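Local coordinates for protein antitoxin HipB (Escherichia coli, PDB 4Z5H) that neutralises the toxin HipA and, as a homodimer, binds and bends operator DNA to repress the hipBA operon, at residues K4-S7 and P8-A12; F56-L59 and Q60-E63. The protein carries 1 engineered substitution. All coordinates share one frame; numbering follows the deposited sequence.

Interaction 1. Residues K4-S7 and P8-A12; sequences KIYS and PTQLA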
ATOM      1  N   LYS A   4      10.331  -5.417  -6.165  1.00 14.81           N
ATOM      2  CA  LYS A   4      10.091  -4.908  -4.837  1.00 15.15           C
ATOM      3  C   LYS A   4       9.967  -3.379  -4.846  1.00 17.14           C
ATOM      4  O   LYS A   4      10.701  -2.691  -5.532  1.00 11.43           O
ATOM      5  CB  LYS A   4      11.178  -5.361  -3.882  1.00 14.12           C
ATOM      6  CG  LYS A   4      11.152  -6.850  -3.616  1.00 18.03           C
ATOM      7  CD  LYS A   4      12.335  -7.299  -2.813  1.00 17.00           C
ATOM      8  CE  LYS A   4      12.261  -8.767  -2.497  1.00 23.67           C
ATOM      9  NZ  LYS A   4      13.336  -9.137  -1.563  1.00 26.66           N
ATOM     10  N   ILE A   5       9.010  -2.903  -4.077  1.00 11.12           N
ATOM     11  CA  ILE A   5       8.669  -1.502  -3.936  1.00 12.47           C
ATOM     12  C   ILE A   5       8.824  -1.052  -2.479  1.00 12.86           C
ATOM     13  O   ILE A   5       8.411  -1.751  -1.575  1.00 12.27           O
ATOM     14  CB  ILE A   5       7.245  -1.247  -4.475  1.00 11.86           C
ATOM     15  CG1 ILE A   5       7.239  -1.550  -5.975  1.00 12.48           C
ATOM     16  CG2 ILE A   5       6.741   0.149  -4.132  1.00  8.01           C
ATOM     17  CD1 ILE A   5       5.895  -1.733  -6.586  1.00 16.08           C
ATOM     18  N   TYR A   6       9.472   0.087  -2.288  1.00  9.44           N
ATOM     19  CA  TYR A   6       9.832   0.598  -0.985  1.00 10.49           C
ATOM     20  C   TYR A   6       9.270   1.967  -0.595  1.00 12.16           C
ATOM     21  O   TYR A   6       9.511   2.430   0.476  1.00 11.16           O
ATOM     22  CB  TYR A   6      11.350   0.607  -0.838  1.00 12.31           C
ATOM     23  CG  TYR A   6      11.997  -0.736  -1.034  1.00 14.54           C
ATOM     24  CD1 TYR A   6      12.287  -1.209  -2.296  1.00 14.18           C
ATOM     25  CD2 TYR A   6      12.311  -1.534   0.042  1.00 13.17           C
ATOM     26  CE1 TYR A   6      12.882  -2.425  -2.474  1.00 13.12           C
ATOM     27  CE2 TYR A   6      12.893  -2.755  -0.128  1.00 13.64           C
ATOM     28  CZ  TYR A   6      13.180  -3.195  -1.391  1.00 15.56           C
ATOM     29  OH  TYR A   6      13.743  -4.401  -1.571  1.00 17.51           O
ATOM     30  N   SER A   7       8.557   2.621  -1.491  1.00 10.04           N
ATOM     31  CA  SER A   7       7.990   3.922  -1.200  1.00  9.04           C
ATOM     32  C   SER A   7       6.732   4.271  -1.988  1.00  8.88           C
ATOM     33  O   SER A   7       6.451   3.709  -3.018  1.00  9.52           O
ATOM     34  CB  SER A   7       9.025   5.039  -1.388  1.00 13.24           C
ATOM     35  OG  SER A   7       9.255   5.318  -2.745  1.00 11.00           O
ATOM     36  N   PRO A   8       6.010   5.279  -1.518  1.00  7.99           N
ATOM     37  CA  PRO A   8       4.814   5.711  -2.234  1.00 10.51           C
ATOM     38  C   PRO A   8       5.165   6.168  -3.659  1.00  9.94           C
ATOM     39  O   PRO A   8       4.478   5.786  -4.551  1.00  9.40           O
ATOM     40  CB  PRO A   8       4.290   6.872  -1.397  1.00  8.80           C
ATOM     41  CG  PRO A   8       4.856   6.641  -0.044  1.00 12.16           C
ATOM     42  CD  PRO A   8       6.204   6.062  -0.294  1.00  8.06           C
ATOM     43  N   THR A   9       6.253   6.896  -3.850  1.00  9.75           N
ATOM     44  CA  THR A   9       6.655   7.324  -5.178  1.00 11.93           C
ATOM     45  C   THR A   9       6.951   6.145  -6.114  1.00 11.41           C
ATOM     46  O   THR A   9       6.473   6.118  -7.218  1.00 11.02           O
ATOM     47  CB  THR A   9       7.900   8.232  -5.116  1.00 13.91           C
ATOM     48  OG1 THR A   9       7.591   9.422  -4.411  1.00 12.96           O
ATOM     49  CG2 THR A   9       8.400   8.573  -6.513  1.00 18.15           C
ATOM     50  N   GLN A  10       7.692   5.168  -5.628  1.00  9.85           N
ATOM     51  CA  GLN A  10       7.991   3.972  -6.381  1.00 10.76           C
ATOM     52  C   GLN A  10       6.703   3.221  -6.710  1.00 11.28           C
ATOM     53  O   GLN A  10       6.536   2.747  -7.798  1.00 10.73           O
ATOM     54  CB  GLN A  10       8.936   3.062  -5.602  1.00 10.62           C
ATOM     55  CG  GLN A  10      10.375   3.525  -5.526  1.00 12.04           C
ATOM     56  CD  GLN A  10      11.234   2.674  -4.617  1.00 15.23           C
ATOM     57  OE1 GLN A  10      10.912   1.560  -4.307  1.00 11.36           O
ATOM     58  NE2 GLN A  10      12.340   3.220  -4.202  1.00 14.60           N
ATOM     59  N   LEU A  11       5.801   3.160  -5.748  1.00  9.06           N
ATOM     60  CA  LEU A  11       4.534   2.497  -5.937  1.00  8.88           C
ATOM     61  C   LEU A  11       3.694   3.171  -7.022  1.00  9.56           C
ATOM     62  O   LEU A  11       3.170   2.509  -7.882  1.00  9.08           O
ATOM     63  CB  LEU A  11       3.757   2.468  -4.630  1.00  7.17           C
ATOM     64  CG  LEU A  11       2.371   1.838  -4.643  1.00 10.38           C
ATOM     65  CD1 LEU A  11       2.330   0.462  -5.269  1.00 13.35           C
ATOM     66  CD2 LEU A  11       1.744   1.858  -3.260  1.00  9.25           C
ATOM     67  N   ALA A  12       3.593   4.488  -6.945  1.00  9.47           N
ATOM     68  CA  ALA A  12       2.833   5.273  -7.900  1.00 11.14           C
ATOM     69  C   ALA A  12       3.418   5.171  -9.313  1.00 12.00           C
ATOM     70  O   ALA A  12       2.698   5.010 -10.258  1.00 11.17           O
ATOM     71  CB  ALA A  12       2.752   6.721  -7.460  1.00 10.10           C
TER
HETATM   72  O   HOH W   1      10.919  -0.135  -6.457  1.00 12.94           O
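Ser-7 is the N-cap of helix 8-21, the first helix of this cro/C1-type repressor, and Pro-8 follows it as the first helical residue. The proline ring packs onto Pro-47 and Asp-48 of its own chain and onto Phe-56 of the second subunit. Thr-9 merely brushes the cap. Gln-10 is held at both ends. Its backbone N donates to Ser-7 OG, a long but nearly straight capping bond (3.3 Å, 170°), which the hydroxyl reaches by standing between its own backbone N and carbonyl carbon (chi1 75°). The extended Gln-10 side chain runs back beside the loop and passes its CG 3.5 Å from Ser-7 OG. Its OE1 then accepts from Tyr-6 N at 2.9 Å, the donor lying above the amide plane, and sits at the edge of the Tyr-6 ring. A water donates both to this OE1 and to Lys-4 O, so two donors grip the amide oxygen. Leu-11 N closes the first helical turn on Ser-7 O. On the buried side Ile-5 CG2 rests against Leu-11, 3.8 Å from its CB.

Interaction 2. Residues F56-L59 and Q60-E63; sequences FKIL and QSLE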
ATOM      1  N   PHE A  56      -5.931   0.714  -2.820  1.00  8.51           N
ATOM      2  CA  PHE A  56      -6.545  -0.565  -3.132  1.00  9.11           C
ATOM      3  C   PHE A  56      -7.582  -0.515  -4.255  1.00  9.34           C
ATOM      4  O   PHE A  56      -7.670  -1.409  -5.033  1.00 10.25           O
ATOM      5  CB  PHE A  56      -7.020  -1.320  -1.890  1.00 10.30           C
ATOM      6  CG  PHE A  56      -5.910  -2.015  -1.163  1.00 10.61           C
ATOM      7  CD1 PHE A  56      -5.416  -3.223  -1.612  1.00  8.55           C
ATOM      8  CD2 PHE A  56      -5.324  -1.436  -0.061  1.00 11.01           C
ATOM      9  CE1 PHE A  56      -4.374  -3.844  -0.965  1.00  9.55           C
ATOM     10  CE2 PHE A  56      -4.282  -2.054   0.599  1.00  9.08           C
ATOM     11  CZ  PHE A  56      -3.800  -3.253   0.145  1.00  9.47           C
ATOM     12  N   LYS A  57      -8.342   0.558  -4.311  1.00  8.75           N
ATOM     13  CA  LYS A  57      -9.322   0.746  -5.354  1.00 13.14           C
ATOM     14  C   LYS A  57      -8.671   0.851  -6.735  1.00 11.64           C
ATOM     15  O   LYS A  57      -9.095   0.216  -7.660  1.00 13.05           O
ATOM     16  CB  LYS A  57     -10.182   1.962  -5.058  1.00 12.02           C
ATOM     17  CG  LYS A  57     -11.173   1.722  -3.941  1.00 15.93           C
ATOM     18  CD  LYS A  57     -12.065   2.912  -3.701  1.00 19.29           C
ATOM     19  CE  LYS A  57     -13.141   2.574  -2.692  1.00 21.15           C
ATOM     20  NZ  LYS A  57     -13.911   3.775  -2.361  1.00 24.12           N
ATOM     21  N   ILE A  58      -7.614   1.646  -6.818  1.00 12.15           N
ATOM     22  CA  ILE A  58      -6.844   1.800  -8.039  1.00 11.14           C
ATOM     23  C   ILE A  58      -6.206   0.469  -8.444  1.00 11.81           C
ATOM     24  O   ILE A  58      -6.254   0.093  -9.584  1.00 11.46           O
ATOM     25  CB  ILE A  58      -5.812   2.942  -7.950  1.00 10.99           C
ATOM     26  CG1 ILE A  58      -6.527   4.281  -7.794  1.00 10.54           C
ATOM     27  CG2 ILE A  58      -4.963   2.996  -9.199  1.00  9.31           C
ATOM     28  CD1 ILE A  58      -5.651   5.436  -7.404  1.00  9.23           C
ATOM     29  N   LEU A  59      -5.700  -0.271  -7.469  1.00 10.01           N
ATOM     30  CA  LEU A  59      -5.103  -1.552  -7.734  1.00 10.92           C
ATOM     31  C   LEU A  59      -6.125  -2.462  -8.394  1.00 11.70           C
ATOM     32  O   LEU A  59      -5.821  -3.082  -9.373  1.00 14.61           O
ATOM     33  CB  LEU A  59      -4.706  -2.215  -6.428  1.00 10.51           C
ATOM     34  CG  LEU A  59      -3.302  -2.437  -5.926  1.00 17.75           C
ATOM     35  CD1 LEU A  59      -3.291  -3.482  -4.833  1.00 11.84           C
ATOM     36  CD2 LEU A  59      -2.239  -2.678  -6.975  1.00 12.01           C
ATOM     37  N   GLN A  60      -7.347  -2.471  -7.878  1.00 11.26           N
ATOM     38  CA  GLN A  60      -8.423  -3.254  -8.450  1.00 13.99           C
ATOM     39  C   GLN A  60      -8.730  -2.831  -9.893  1.00 16.01           C
ATOM     40  O   GLN A  60      -8.857  -3.669 -10.753  1.00 16.92           O
ATOM     41  CB  GLN A  60      -9.695  -3.139  -7.616  1.00 14.50           C
ATOM     42  CG  GLN A  60     -10.791  -4.071  -8.088  1.00 19.07           C
ATOM     43  CD  GLN A  60     -12.199  -3.607  -7.766  1.00 25.04           C
ATOM     44  OE1 GLN A  60     -12.417  -2.506  -7.296  1.00 29.74           O
ATOM     45  NE2 GLN A  60     -13.156  -4.473  -7.997  1.00 24.88           N
ATOM     46  N   SER A  61      -8.753  -1.533 -10.132  1.00 11.27           N
ATOM     47  CA  SER A  61      -9.028  -0.992 -11.453  1.00 14.73           C
ATOM     48  C   SER A  61      -7.985  -1.458 -12.466  1.00 14.56           C
ATOM     49  O   SER A  61      -8.308  -1.644 -13.602  1.00 15.77           O
ATOM     50  CB  SER A  61      -9.145   0.535 -11.448  1.00 14.58           C
ATOM     51  OG  SER A  61      -7.909   1.158 -11.463  1.00 10.59           O
ATOM     52  N   LEU A  62      -6.758  -1.663 -12.008  1.00 11.69           N
ATOM     53  CA  LEU A  62      -5.651  -2.058 -12.843  1.00 12.78           C
ATOM     54  C   LEU A  62      -5.536  -3.580 -12.986  1.00 15.74           C
ATOM     55  O   LEU A  62      -4.592  -4.073 -13.534  1.00 16.26           O
ATOM     56  CB  LEU A  62      -4.344  -1.448 -12.338  1.00 11.82           C
ATOM     57  CG  LEU A  62      -4.123   0.067 -12.389  1.00 12.21           C
ATOM     58  CD1 LEU A  62      -2.870   0.478 -11.636  1.00  9.85           C
ATOM     59  CD2 LEU A  62      -4.078   0.584 -13.811  1.00 11.70           C
ATOM     60  N   GLU A  63      -6.503  -4.301 -12.447  1.00 14.14           N
ATOM     61  CA  GLU A  63      -6.493  -5.757 -12.412  1.00 16.76           C
ATOM     62  C   GLU A  63      -5.282  -6.335 -11.657  1.00 17.41           C
ATOM     63  O   GLU A  63      -4.761  -7.365 -11.993  1.00 16.89           O
ATOM     64  CB  GLU A  63      -6.614  -6.330 -13.829  1.00 21.81           C
ATOM     65  CG  GLU A  63      -7.828  -5.815 -14.559  1.00 24.99           C
ATOM     66  CD  GLU A  63      -7.940  -6.258 -16.008  1.00 37.48           C
ATOM     67  OE1 GLU A  63      -6.943  -6.645 -16.621  1.00 39.19           O
ATOM     68  OE2 GLU A  63      -9.049  -6.186 -16.541  1.00 38.84           O
TER
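The flat carbonyl group of Ile-58 takes two donors at the end of helix 52-61, which closes in a Schellman motif: one from its last residue and one from the residue after it. Ser-61 OG approaches in the carbonyl plane, on a lone pair, and donates to Ile-58 O at 2.7 Å; Leu-62 N adds the backbone bond to the same oxygen at 3.0 Å. The Phe-56 ring packs on Met-66 of its own strand 64-70 and on Tyr-6 of the second subunit. Gln-60 N and Ser-61 N make the ordinary helical bonds to Phe-56 O and Lys-57 O. With chi1 at 81°, the Ser-61 hydroxyl folds back over its own helix, and this satisfies a polar group buried against Leu-29 and Ile-33 of helix 26-33. Ile-58 and Leu-62 run alongside each other and both touch Met-15 of helix 8-21, with Ile-58 CG2 4.1 Å from Leu-62 CD1. Leu-62 leaves the helical conformation, and its N also donates weakly to Leu-59 O. Glu-63, at positive phi, is the C-prime residue: Leu-64 N turns back to Leu-59 O, and Glu-63 N donates to Gln-60 O at 3.0 Å.

From the N terminus, interaction 1 starts helix 8-21 and interaction 2 ends helix 52-61, just before strand 64-70. Each is local to one continuous stretch, so neither closes a long loop; they follow in series, without nesting or crossing, on opposite sides of the chain's centre. The centres of interactions 1 and 2 are about 15 Å apart, and their nearest atoms, about 6 Å apart, do not touch. Helix 8-21 joins them indirectly: its start lies in interaction 1, while Met-15 and Arg-19 further along meet residues of interaction 2. Both also reach the dimer interface. Leu-11 packs on Phe-56 and Leu-59 on Leu-68 of the second subunit, and Ile-5 and Glu-63 make backbone hydrogen bonds to it.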